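Local atomic coordinates of protein TP_0956 (Treponema pallidum subsp. pallidum, PDB entry 3U64), a protein that is probably a tetratricopeptide-repeat lipoprotein component of a TRAP transporter, and may work through protein-protein interactions. Residues 248-252 and 253-257; 283-286 and 287-291; 268-271 and 272-275; 173-176 and 177-180. One frame throughout, in Å; residues are numbered along the deposited sequence.

Contact 1 of 4, residues 248-252 and 253-257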
# COMPACT_ATOMS: atom_id res chain seq x y z
N ALA A 248 19.87 25.54 7.10
CA ALA A 248 19.89 25.99 8.49
C ALA A 248 20.76 27.23 8.71
O ALA A 248 20.44 28.09 9.53
CB ALA A 248 20.35 24.86 9.41
N LEU A 249 21.85 27.33 7.95
CA LEU A 249 22.85 28.38 8.18
C LEU A 249 22.85 29.48 7.12
O LEU A 249 22.93 30.66 7.45
CB LEU A 249 24.25 27.78 8.28
CG LEU A 249 24.52 26.73 9.36
CD1 LEU A 249 26.00 26.40 9.43
CD2 LEU A 249 24.03 27.19 10.73
N CYS A 250 22.78 29.10 5.85
CA CYS A 250 22.86 30.10 4.79
C CYS A 250 21.61 30.95 4.71
O CYS A 250 21.69 32.16 4.54
CB CYS A 250 23.19 29.46 3.44
SG CYS A 250 24.90 28.89 3.37
N ILE A 251 20.45 30.32 4.86
CA ILE A 251 19.21 31.07 4.74
C ILE A 251 19.03 32.18 5.79
O ILE A 251 18.76 33.33 5.43
CB ILE A 251 18.00 30.15 4.74
CG1 ILE A 251 17.99 29.29 3.48
CG2 ILE A 251 16.72 30.99 4.84
CD1 ILE A 251 16.76 28.42 3.37
N PRO A 252 19.17 31.84 7.08
CA PRO A 252 18.99 32.89 8.10
C PRO A 252 20.02 34.02 7.96
O PRO A 252 19.72 35.16 8.30
CB PRO A 252 19.19 32.14 9.42
CG PRO A 252 18.99 30.69 9.08
CD PRO A 252 19.49 30.54 7.69
N LEU A 253 21.21 33.70 7.47
CA LEU A 253 22.28 34.68 7.30
C LEU A 253 22.30 35.35 5.92
O LEU A 253 23.24 36.09 5.59
CB LEU A 253 23.63 34.02 7.55
CG LEU A 253 24.13 33.93 8.99
CD1 LEU A 253 23.08 33.33 9.90
CD2 LEU A 253 25.42 33.11 9.04
N ASN A 254 21.30 35.07 5.09
CA ASN A 254 21.22 35.69 3.77
C ASN A 254 22.50 35.47 2.95
O ASN A 254 22.96 36.36 2.24
CB ASN A 254 20.94 37.20 3.92
CG ASN A 254 20.73 37.89 2.59
OD1 ASN A 254 20.04 37.39 1.71
ND2 ASN A 254 21.35 39.06 2.43
N ASN A 255 23.08 34.28 3.07
CA ASN A 255 24.22 33.92 2.24
C ASN A 255 23.78 33.06 1.05
O ASN A 255 23.86 31.83 1.07
CB ASN A 255 25.28 33.19 3.08
CG ASN A 255 26.53 32.84 2.28
OD1 ASN A 255 26.65 33.21 1.10
ND2 ASN A 255 27.46 32.15 2.92
N ARG A 256 23.30 33.73 0.01
CA ARG A 256 22.81 33.04 -1.17
C ARG A 256 23.93 32.34 -1.95
O ARG A 256 23.73 31.24 -2.45
CB ARG A 256 22.06 34.00 -2.09
CG ARG A 256 21.95 33.46 -3.49
CD ARG A 256 20.56 33.63 -4.04
NE ARG A 256 20.47 33.05 -5.37
CZ ARG A 256 19.52 33.35 -6.24
NH1 ARG A 256 18.58 34.23 -5.91
NH2 ARG A 256 19.51 32.78 -7.44
N ALA A 257 25.08 32.98 -2.05
CA ALA A 257 26.26 32.36 -2.66
C ALA A 257 26.55 30.99 -2.07
O ALA A 257 26.61 30.00 -2.80
CB ALA A 257 27.47 33.27 -2.51
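The carbonyl oxygen of C250 takes the backbone N-H of N255 at 2.9 Å (C250 O to N255 N), a nearly straight bond with an N-H...O angle of 162°. Beside it, the backbone N of N254 bonds to I251 O at 3.1 Å, coming from well above the carbonyl plane rather than along a lone pair. A third bond, from L253 N to L249 O at 3.5 Å, is weak. Together the first two form a Schellman motif that ends helix 240-250: N254, with its positive phi of 55°, is the C-prime residue, and I251 to N254 make a type I beta turn that swings the chain toward helix 256-268. The side chain of L253 folds back over the end of the first helix, its CB 3.4 Å from L249 O, while its CD1 lies 4.1 Å from P252 CB. Both L249 and L253 also rest on M220 of helix 220-233. On the C250 side, C250 CB packs 3.4 Å from N255 O, and C250 SG comes within loose contact of N255 ND2, at 4.2 Å. The side-chain amide of N255 is carried past this sulfur by a chi1 of -177°, which sets CG anti to the backbone N. N255 is the N-cap of helix 256-268, and its OD1 accepts the backbone N-H of G258.

Contact 2 of 4, residues 283-286 and 287-291; sequences LSQK and RARWL. With SO4 (sulfate ion), chain B.
R289 reaches back one helical turn to lie across the backbone of Q285, with Q285 O 3.8 Å above the centre of its guanidinium plane. At its far end NH2 lies 3.6 Å from Q285 CB, and the side-chain amide of Q285 and the guanidinium plane of R289 stand 69° apart. The guanidinium is held at two of its nitrogens: NH1 donates to sulfate O1 at 2.6 Å, near the plane of the group, and NH2 donates to a water at 3.0 Å. The sulfate sits very close against the arginine, and its exact position is doubtful. The water in turn donates to Q285 OE1, bridging the two side chains. A bend at chi3 (-104°) turns the end of R289 back along the helix toward these partners. K286 flanks the same sulfate with its aliphatic chain, K286 CE lying 3.5 Å from sulfate O3; the ion probably comes from the crystallisation liquor. Beneath the side chains runs regular alpha-helical i to i+4 bonding within helix 278-293, from R289 N to Q285 O at 2.9 Å and from W290 N to K286 O at 3.1 Å. The Q285 amide is fixed from its other end, where NE2 donates to I269 O and A266 O, so the water-bridged OE1 is presented by a side chain already anchored to the preceding helix and loop. Further round, S284 OG bonds to D240 and A288 packs on I243, L263 and L267, while the W290 ring stacks with H294.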
# COMPACT_ATOMS: atom_id res chain seq x y z
N LEU A 283 16.45 10.74 -1.62
CA LEU A 283 15.49 11.60 -0.91
C LEU A 283 16.09 12.99 -0.68
O LEU A 283 15.47 14.00 -1.00
CB LEU A 283 15.04 10.98 0.43
CG LEU A 283 14.01 9.85 0.34
CD1 LEU A 283 14.01 9.00 1.61
CD2 LEU A 283 12.60 10.38 0.04
N SER A 284 17.31 13.03 -0.15
CA SER A 284 17.98 14.29 0.09
C SER A 284 18.21 15.08 -1.18
O SER A 284 18.10 16.30 -1.19
CB SER A 284 19.30 14.07 0.81
OG SER A 284 19.05 13.64 2.13
N GLN A 285 18.52 14.41 -2.28
CA GLN A 285 18.75 15.17 -3.50
C GLN A 285 17.45 15.78 -4.05
O GLN A 285 17.48 16.88 -4.59
CB GLN A 285 19.50 14.33 -4.54
CG GLN A 285 20.90 13.96 -4.05
CD GLN A 285 21.75 13.34 -5.14
OE1 GLN A 285 21.28 12.51 -5.92
NE2 GLN A 285 23.02 13.74 -5.19
N LYS A 286 16.33 15.07 -3.91
CA LYS A 286 15.02 15.66 -4.22
C LYS A 286 14.81 16.94 -3.42
O LYS A 286 14.33 17.94 -3.95
CB LYS A 286 13.87 14.71 -3.90
CG LYS A 286 13.69 13.58 -4.87
CD LYS A 286 12.32 12.94 -4.70
CE LYS A 286 11.19 13.92 -5.05
NZ LYS A 286 9.83 13.29 -4.97
N ARG A 287 15.17 16.90 -2.13
CA ARG A 287 15.03 18.08 -1.28
C ARG A 287 15.93 19.27 -1.71
O ARG A 287 15.49 20.41 -1.72
CB ARG A 287 15.28 17.71 0.18
CG ARG A 287 15.19 18.89 1.11
CD ARG A 287 14.07 18.74 2.11
NE ARG A 287 14.02 19.90 2.99
CZ ARG A 287 13.12 20.88 2.88
NH1 ARG A 287 12.18 20.82 1.95
NH2 ARG A 287 13.16 21.90 3.73
N ALA A 288 17.19 18.99 -2.05
CA ALA A 288 18.11 20.01 -2.54
C ALA A 288 17.65 20.61 -3.87
O ALA A 288 17.73 21.81 -4.08
CB ALA A 288 19.54 19.42 -2.68
N ARG A 289 17.15 19.77 -4.76
CA ARG A 289 16.55 20.26 -6.00
C ARG A 289 15.39 21.23 -5.73
O ARG A 289 15.27 22.28 -6.37
CB ARG A 289 16.05 19.10 -6.84
CG ARG A 289 16.72 18.96 -8.19
CD ARG A 289 16.50 17.57 -8.77
NE ARG A 289 17.71 16.75 -8.63
CZ ARG A 289 17.74 15.50 -8.16
NH1 ARG A 289 16.63 14.89 -7.77
NH2 ARG A 289 18.90 14.86 -8.09
N TRP A 290 14.54 20.89 -4.77
CA TRP A 290 13.42 21.76 -4.41
C TRP A 290 13.90 23.10 -3.83
O TRP A 290 13.41 24.16 -4.20
CB TRP A 290 12.52 21.06 -3.40
CG TRP A 290 11.35 21.84 -2.97
CD1 TRP A 290 10.14 21.92 -3.59
CD2 TRP A 290 11.24 22.64 -1.78
NE1 TRP A 290 9.28 22.72 -2.88
CE2 TRP A 290 9.94 23.18 -1.76
CE3 TRP A 290 12.12 22.95 -0.74
CZ2 TRP A 290 9.49 24.03 -0.74
CZ3 TRP A 290 11.67 23.80 0.27
CH2 TRP A 290 10.37 24.32 0.27
N LEU A 291 14.86 23.04 -2.92
CA LEU A 291 15.45 24.24 -2.35
C LEU A 291 15.98 25.17 -3.45
O LEU A 291 15.67 26.36 -3.45
CB LEU A 291 16.56 23.90 -1.36
CG LEU A 291 16.10 23.36 0.00
CD1 LEU A 291 17.28 22.79 0.78
CD2 LEU A 291 15.40 24.45 0.80
S SO4 B . 12.87 15.65 -8.78
O1 SO4 B . 14.33 15.64 -8.78
O2 SO4 B . 12.38 14.30 -9.02
O3 SO4 B . 12.42 16.13 -7.48
O4 SO4 B . 12.38 16.55 -9.82
O HOH W 1 18.72 12.01 -7.18

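Contact 3 of 4, residues 268-271 and 272-275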
# COMPACT_ATOMS: atom_id res chain seq x y z
N ALA A 268 25.98 16.98 -6.68
CA ALA A 268 27.07 16.40 -7.46
C ALA A 268 27.27 14.92 -7.10
O ALA A 268 27.87 14.16 -7.86
CB ALA A 268 28.37 17.20 -7.28
N ILE A 269 26.76 14.53 -5.94
CA ILE A 269 26.89 13.14 -5.49
C ILE A 269 26.12 12.17 -6.41
O ILE A 269 24.96 12.40 -6.77
CB ILE A 269 26.45 12.99 -4.02
CG1 ILE A 269 27.36 13.83 -3.11
CG2 ILE A 269 26.43 11.51 -3.60
CD1 ILE A 269 26.69 14.22 -1.78
N ASP A 270 26.79 11.10 -6.79
CA ASP A 270 26.17 10.09 -7.64
C ASP A 270 25.66 8.93 -6.78
O ASP A 270 26.46 8.15 -6.23
CB ASP A 270 27.16 9.61 -8.72
CG ASP A 270 26.57 8.52 -9.60
OD1 ASP A 270 25.36 8.24 -9.47
OD2 ASP A 270 27.33 7.93 -10.41
N PRO A 271 24.32 8.82 -6.66
CA PRO A 271 23.63 7.82 -5.85
C PRO A 271 24.10 6.41 -6.20
O PRO A 271 24.18 5.57 -5.31
CB PRO A 271 22.15 8.00 -6.22
CG PRO A 271 22.07 9.44 -6.68
CD PRO A 271 23.37 9.71 -7.37
N GLU A 272 24.43 6.16 -7.46
CA GLU A 272 24.92 4.85 -7.86
C GLU A 272 26.30 4.52 -7.27
O GLU A 272 26.70 3.36 -7.25
CB GLU A 272 24.95 4.74 -9.40
CG GLU A 272 23.58 4.88 -10.05
CD GLU A 272 22.53 3.99 -9.40
OE1 GLU A 272 22.89 2.89 -8.92
OE2 GLU A 272 21.35 4.38 -9.36
N SER A 273 27.01 5.54 -6.79
CA SER A 273 28.39 5.37 -6.29
C SER A 273 28.47 5.24 -4.77
O SER A 273 29.51 4.87 -4.23
CB SER A 273 29.26 6.55 -6.72
OG SER A 273 29.55 6.50 -8.10
N VAL A 274 27.39 5.58 -4.07
CA VAL A 274 27.42 5.57 -2.62
C VAL A 274 27.51 4.16 -2.06
O VAL A 274 26.90 3.22 -2.59
CB VAL A 274 26.22 6.31 -2.01
CG1 VAL A 274 26.15 7.73 -2.52
CG2 VAL A 274 24.92 5.55 -2.32
N PRO A 275 28.27 4.00 -0.97
CA PRO A 275 28.48 2.67 -0.37
C PRO A 275 27.20 2.11 0.24
O PRO A 275 27.03 0.90 0.32
CB PRO A 275 29.51 2.94 0.73
CG PRO A 275 29.98 4.36 0.53
CD PRO A 275 28.93 5.07 -0.22
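The carboxylate of D270 and its own backbone carbonyl accept bonds from successive amides of the next residues. D270 OD1 takes the N-H of E272 at 3.0 Å (D270 OD1 to E272 N), approached from above the carboxylate plane, which makes an Asx turn over P271. D270 O takes the N-H of S273 at 2.7 Å (D270 O to S273 N), again from above the carbonyl plane, with an N-H...O angle of 154°. The amide of V274 has two weak acceptors, D270 O at 3.5 Å and P271 O at 3.4 Å from V274 N. Proline at 271 has no N-H to offer, so the donors gathered by D270 begin at E272. The aspartate reaches them because its CG lies anti to the backbone N (chi1 178°), which carries the carboxylate forward beside the turn. Its other oxygen, D270 OD2, stands 3.5 Å from S273 OG. The E272 carboxylate is turned 69° against that of D270, and D270 OD1 and E272 OE2 stay 5.6 Å apart; E272 OE1 finds its counter-charge in K278, with which it forms a salt bridge. Apolar closure comes from I269 CG2 against V274 CG1 at 3.9 Å, the two side chains crossing at about a right angle. The tight turn lies at the surface in the loop between helix 256-268 and helix 278-293. P271 packs on K278, V281, I282 and Q285 of the latter helix, while in another loop I269 leans on P239 and V274 on H237.

Contact 4 of 4, residues 173-176 and 177-180; sequences SALP and DTVH
L175 and T178 meet at the start of helix 176-192, where L175 occupies the N-cap position and P176 the first helical turn. Backbone bonds set the frame. L175 O accepts V179 N at 3.0 Å, N-H...O angle 173°, with the donor almost along the C=O direction, and it also receives a weak bond from T178 N at 2.9 Å. Next in the helix, H180 N donates to P176 O at 2.7 Å. P176 suits the first turn, where a backbone N-H would have no carbonyl of the helix to bond, so the lack of one costs nothing. The side-chain contacts are van der Waals. The L175 side chain runs obliquely past that of T178, and L175 CD2 touches T178 OG1 at 3.4 Å. The CB of V179 points toward 173-176, with its CG2 3.6 Å from L175 O, and V179 is buried against F166 of helix 152-166, on which A174 also rests; T178 lies on Y162 of the same helix. Among polar side chains, H180 turns its ring out of the contact, chi1 -178° placing CG anti to the backbone N, and its NE2 is hydrogen-bonded to E137. Nearer the backbone, the H180 CB carbon sits 3.2 Å from P176 O, the same oxygen that takes its amide.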
# COMPACT_ATOMS: atom_id res chain seq x y z
N SER A 173 2.16 26.62 21.57
CA SER A 173 1.64 25.46 22.28
C SER A 173 2.65 24.31 22.32
O SER A 173 2.28 23.14 22.27
CB SER A 173 0.30 25.00 21.69
OG SER A 173 0.42 24.68 20.32
N ALA A 174 3.93 24.65 22.43
CA ALA A 174 4.97 23.64 22.60
C ALA A 174 5.19 23.36 24.08
O ALA A 174 4.54 23.96 24.94
CB ALA A 174 6.27 24.08 21.93
N LEU A 175 6.10 22.44 24.38
CA LEU A 175 6.37 22.04 25.76
C LEU A 175 7.86 22.16 26.05
O LEU A 175 8.63 21.23 25.80
CB LEU A 175 5.88 20.60 25.98
CG LEU A 175 5.38 20.23 27.37
CD1 LEU A 175 4.27 21.17 27.80
CD2 LEU A 175 4.89 18.80 27.35
N PRO A 176 8.28 23.31 26.59
CA PRO A 176 9.70 23.62 26.77
C PRO A 176 10.48 22.50 27.47
O PRO A 176 11.62 22.25 27.08
CB PRO A 176 9.67 24.88 27.64
CG PRO A 176 8.36 25.52 27.33
CD PRO A 176 7.41 24.38 27.12
N ASP A 177 9.87 21.85 28.45
CA ASP A 177 10.54 20.80 29.21
C ASP A 177 10.77 19.52 28.41
O ASP A 177 11.76 18.83 28.61
CB ASP A 177 9.79 20.49 30.51
CG ASP A 177 10.04 21.53 31.58
OD1 ASP A 177 11.12 22.16 31.56
OD2 ASP A 177 9.16 21.71 32.45
N THR A 178 9.84 19.21 27.51
CA THR A 178 10.03 18.08 26.61
C THR A 178 11.16 18.40 25.64
O THR A 178 12.09 17.61 25.46
CB THR A 178 8.75 17.73 25.84
OG1 THR A 178 7.79 17.20 26.75
CG2 THR A 178 9.02 16.69 24.77
N VAL A 179 11.08 19.59 25.04
CA VAL A 179 12.10 20.06 24.11
C VAL A 179 13.48 20.10 24.75
O VAL A 179 14.45 19.57 24.20
CB VAL A 179 11.76 21.47 23.58
CG1 VAL A 179 12.92 22.04 22.80
CG2 VAL A 179 10.49 21.43 22.73
N HIS A 180 13.57 20.73 25.92
CA HIS A 180 14.83 20.79 26.64
C HIS A 180 15.40 19.39 26.94
O HIS A 180 16.59 19.15 26.75
CB HIS A 180 14.69 21.61 27.92
CG HIS A 180 15.98 21.75 28.67
ND1 HIS A 180 17.05 22.46 28.17
CD2 HIS A 180 16.39 21.23 29.85
CE1 HIS A 180 18.06 22.39 29.02
NE2 HIS A 180 17.68 21.65 30.05

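In the fold
From the N terminus, contact 4 comes first, starting helix 176-192 where the loop after helix 152-166 ends. Contact 1 then closes the turn between helix 240-250 and helix 256-268, contact 3 shapes the loop leading on from the latter, and contact 2 lies within helix 278-293. All four are local and in series; none nests in or crosses another. Contacts 2 and 3 touch, Q285 tying the last of these helices to the loop before it, whereas contacts 1 and 2 come only to about 5 Å at their nearest atoms. Contact 4 stands across the chain's centre from contacts 2 and 3, about 30 and 38 Å away between centres.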